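Long-range contact in TRAP dicarboxylate transporter, DctP subunit (Anaerococcus prevoti, PDB 4N91), which binds D-glucuronate as the extracytoplasmic solute-binding component of a TRAP transporter, probably delivering it for uptake: residues 173-178 against 213-218. Residues are numbered along the deposited sequence; the frame is centred on the assembly and turned at random. Where two conformers were deposited one is given.
With BDP (beta-D-glucopyranuronic acid), chain C.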
loop_
_atom_site.group_PDB
_atom_site.type_symbol
_atom_site.label_atom_id
_atom_site.label_comp_id
_atom_site.label_asym_id
_atom_site.label_seq_id
_atom_site.Cartn_x
_atom_site.Cartn_y
_atom_site.Cartn_z
ATOM N N LYS A 173 -3.603 6.984 -20.514
ATOM C CA LYS A 173 -4.018 7.518 -19.230
ATOM C C LYS A 173 -3.998 6.343 -18.262
ATOM O O LYS A 173 -4.734 5.361 -18.450
ATOM C CB LYS A 173 -5.455 8.039 -19.311
ATOM C CG LYS A 173 -5.618 9.233 -20.248
ATOM C CD LYS A 173 -7.038 9.762 -20.184
ATOM C CE LYS A 173 -7.311 10.796 -21.265
ATOM N NZ LYS A 173 -8.631 11.464 -21.031
ATOM N N ILE A 174 -3.135 6.425 -17.252
ATOM C CA ILE A 174 -2.925 5.320 -16.331
ATOM C C ILE A 174 -3.398 5.744 -14.964
ATOM O O ILE A 174 -2.988 6.794 -14.474
ATOM C CB ILE A 174 -1.435 4.947 -16.245
ATOM C CG1 ILE A 174 -0.926 4.526 -17.628
ATOM C CG2 ILE A 174 -1.205 3.892 -15.195
ATOM C CD1 ILE A 174 -1.583 3.273 -18.200
ATOM N N ARG A 175 -4.252 4.942 -14.339
ATOM C CA ARG A 175 -4.717 5.265 -12.988
ATOM C C ARG A 175 -3.576 5.090 -11.995
ATOM O O ARG A 175 -2.788 4.123 -12.082
ATOM C CB ARG A 175 -5.903 4.390 -12.576
ATOM C CG ARG A 175 -6.407 4.667 -11.176
ATOM C CD ARG A 175 -5.752 3.782 -10.110
ATOM N NE ARG A 175 -6.192 4.105 -8.767
ATOM C CZ ARG A 175 -5.828 3.418 -7.692
ATOM N NH1 ARG A 175 -5.016 2.375 -7.832
ATOM N NH2 ARG A 175 -6.273 3.769 -6.494
ATOM N N VAL A 176 -3.494 6.036 -11.064
ATOM C CA VAL A 176 -2.613 5.931 -9.915
ATOM C C VAL A 176 -3.428 6.293 -8.668
ATOM O O VAL A 176 -4.575 6.718 -8.762
ATOM C CB VAL A 176 -1.392 6.845 -10.031
ATOM C CG1 VAL A 176 -0.546 6.397 -11.225
ATOM C CG2 VAL A 176 -1.817 8.287 -10.186
ATOM N N GLN A 177 -2.836 6.067 -7.505
ATOM C CA GLN A 177 -3.438 6.518 -6.264
ATOM C C GLN A 177 -3.310 8.026 -6.149
ATOM O O GLN A 177 -2.632 8.664 -6.966
ATOM C CB GLN A 177 -2.762 5.833 -5.095
ATOM C CG GLN A 177 -2.877 4.307 -5.156
ATOM C CD GLN A 177 -2.329 3.660 -3.898
ATOM O OE1 GLN A 177 -2.993 3.619 -2.863
ATOM N NE2 GLN A 177 -1.123 3.179 -3.981
ATOM N N GLN A 178 -3.988 8.604 -5.159
ATOM C CA GLN A 178 -3.923 10.041 -4.927
ATOM C C GLN A 178 -2.594 10.389 -4.256
ATOM O O GLN A 178 -2.510 10.594 -3.040
ATOM C CB GLN A 178 -5.113 10.547 -4.109
ATOM C CG GLN A 178 -5.254 12.071 -4.170
ATOM C CD GLN A 178 -6.389 12.625 -3.323
ATOM O OE1 GLN A 178 -6.154 13.287 -2.322
ATOM N NE2 GLN A 178 -7.617 12.358 -3.724
ATOM N N ALA A 213 -3.607 0.659 -15.419
ATOM C CA ALA A 213 -3.377 1.016 -14.037
ATOM C C ALA A 213 -2.076 0.331 -13.619
ATOM O O ALA A 213 -1.325 -0.190 -14.464
ATOM C CB ALA A 213 -4.559 0.591 -13.153
ATOM N N GLU A 214 -1.778 0.352 -12.329
ATOM C CA GLU A 214 -0.576 -0.330 -11.856
ATOM C C GLU A 214 -0.775 -0.796 -10.447
ATOM O O GLU A 214 -1.297 -0.076 -9.623
ATOM C CB GLU A 214 0.668 0.559 -11.968
ATOM C CG GLU A 214 0.509 2.003 -11.495
ATOM C CD GLU A 214 0.606 2.208 -9.992
ATOM O OE1 GLU A 214 -0.321 2.843 -9.420
ATOM O OE2 GLU A 214 1.615 1.783 -9.366
ATOM N N ASN A 215 -0.387 -2.040 -10.190
ATOM C CA ASN A 215 -0.636 -2.617 -8.896
ATOM C C ASN A 215 -0.015 -3.991 -8.814
ATOM O O ASN A 215 0.593 -4.471 -9.763
ATOM C CB ASN A 215 -2.147 -2.748 -8.652
ATOM C CG ASN A 215 -2.510 -2.424 -7.231
ATOM O OD1 ASN A 215 -1.916 -2.961 -6.291
ATOM N ND2 ASN A 215 -3.460 -1.501 -7.055
ATOM N N ASN A 216 -0.215 -4.628 -7.672
ATOM C CA ASN A 216 0.105 -6.025 -7.532
ATOM C C ASN A 216 -0.926 -6.909 -8.243
ATOM O O ASN A 216 -1.927 -6.431 -8.777
ATOM C CB ASN A 216 0.239 -6.397 -6.059
ATOM C CG ASN A 216 -1.043 -6.183 -5.273
ATOM O OD1 ASN A 216 -2.143 -6.625 -5.681
ATOM N ND2 ASN A 216 -0.928 -5.461 -4.162
ATOM N N GLU A 217 -0.687 -8.211 -8.236
ATOM C CA GLU A 217 -1.515 -9.145 -8.979
ATOM C C GLU A 217 -2.925 -9.341 -8.428
ATOM O O GLU A 217 -3.811 -9.753 -9.164
ATOM C CB GLU A 217 -0.818 -10.490 -9.082
ATOM C CG GLU A 217 0.566 -10.406 -9.716
ATOM C CD GLU A 217 1.717 -10.247 -8.723
ATOM O OE1 GLU A 217 1.567 -9.592 -7.664
ATOM O OE2 GLU A 217 2.807 -10.810 -9.023
HETATM N N MSE A 218 -3.123 -9.036 -7.151
HETATM C CA MSE A 218 -4.419 -9.234 -6.518
HETATM C C MSE A 218 -5.479 -8.303 -7.099
HETATM O O MSE A 218 -6.669 -8.608 -7.078
HETATM C CB MSE A 218 -4.302 -9.084 -4.999
HETATM C CG MSE A 218 -3.807 -10.323 -4.302
HETATM SE SE MSE A 218 -5.262 -11.559 -4.233
HETATM C CE MSE A 218 -6.177 -11.181 -2.558
HETATM C C1 BDP C . -3.416 -2.057 -3.168
HETATM C C2 BDP C . -3.189 -1.595 -1.802
HETATM C C3 BDP C . -4.328 -0.727 -1.350
HETATM C C4 BDP C . -4.489 0.407 -2.207
HETATM C C5 BDP C . -4.655 -0.053 -3.602
HETATM C C6 BDP C . -4.678 1.129 -4.604
HETATM O O2 BDP C . -3.362 -2.846 -1.026
HETATM O O3 BDP C . -4.111 -0.300 0.034
HETATM O O4 BDP C . -5.481 1.227 -1.855
HETATM O O5 BDP C . -3.530 -0.908 -4.008
HETATM O O6A BDP C . -5.543 2.002 -4.379
HETATM O O1 BDP C . -2.167 -2.639 -3.621
HETATM O O6B BDP C . -4.021 1.035 -5.666
HETATM O O HOH W 1 -3.008 2.022 -10.260
HETATM O O HOH W 2 -4.725 -0.420 -9.514
HETATM O O HOH W 3 -0.278 4.720 -7.427
#
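Arg175 and Asn215 meet across the contact by way of the sugar they share, beta-D-glucuronate, rather than by a direct bond. Arg175 grips the sugar carboxylate with two nearly straight hydrogen bonds: NH1 reaches O6B at 2.7 Å with an N-H...O angle of 172°, and NH2 reaches O6A at 2.9 Å. The sugar's C6 lies in the plane of the guanidinium, at its edge, which makes this an end-on pairing rather than a stack. With CG anti to the backbone N (chi1 179°), the bend at chi2 brings one face of the guanidinium under Gln177 N, 4.0 Å above its plane. A further bond from NH2 to Met196 O helps fix its rotation. Asn215 ND2 donates to the ring oxygen O5 at 3.1 Å, while its OD1 accepts from Asn216 N in the carbonyl plane, on a lone pair.

Strands 173-176 and 213-215 run roughly parallel, 37° apart, and their axes come no nearer than 5.4 Å. Backbone bonds pair Lys173 with Asp211 and Arg175 with Gly212 just upstream; from residue 213 on no direct hydrogen bond joins the two segments. In this periplasmic-binding-protein fold of the family 7 (DctP) proteins, their C-terminal ends open into the ligand pocket.

Waters connect the strands where they part. Water 1 donates to Arg175 O and accepts from Arg175 NH1 and Glu214 N; water 2 accepts from Asn215 ND2 and, weakly, from Arg175 NH1; water 3 joins Gln177 N to Glu214 OE1, donating to the latter at 2.7 Å. The other carboxylate oxygen, OE2, is held by His237 and by a salt bridge to Arg154, which also binds the glucuronate.

Apolar contacts join the strands away from the sugar: Ile174 CG2 lies 3.8 Å from Ala213 CA, and Arg175 CB meets Ala213 CB at 4.1 Å.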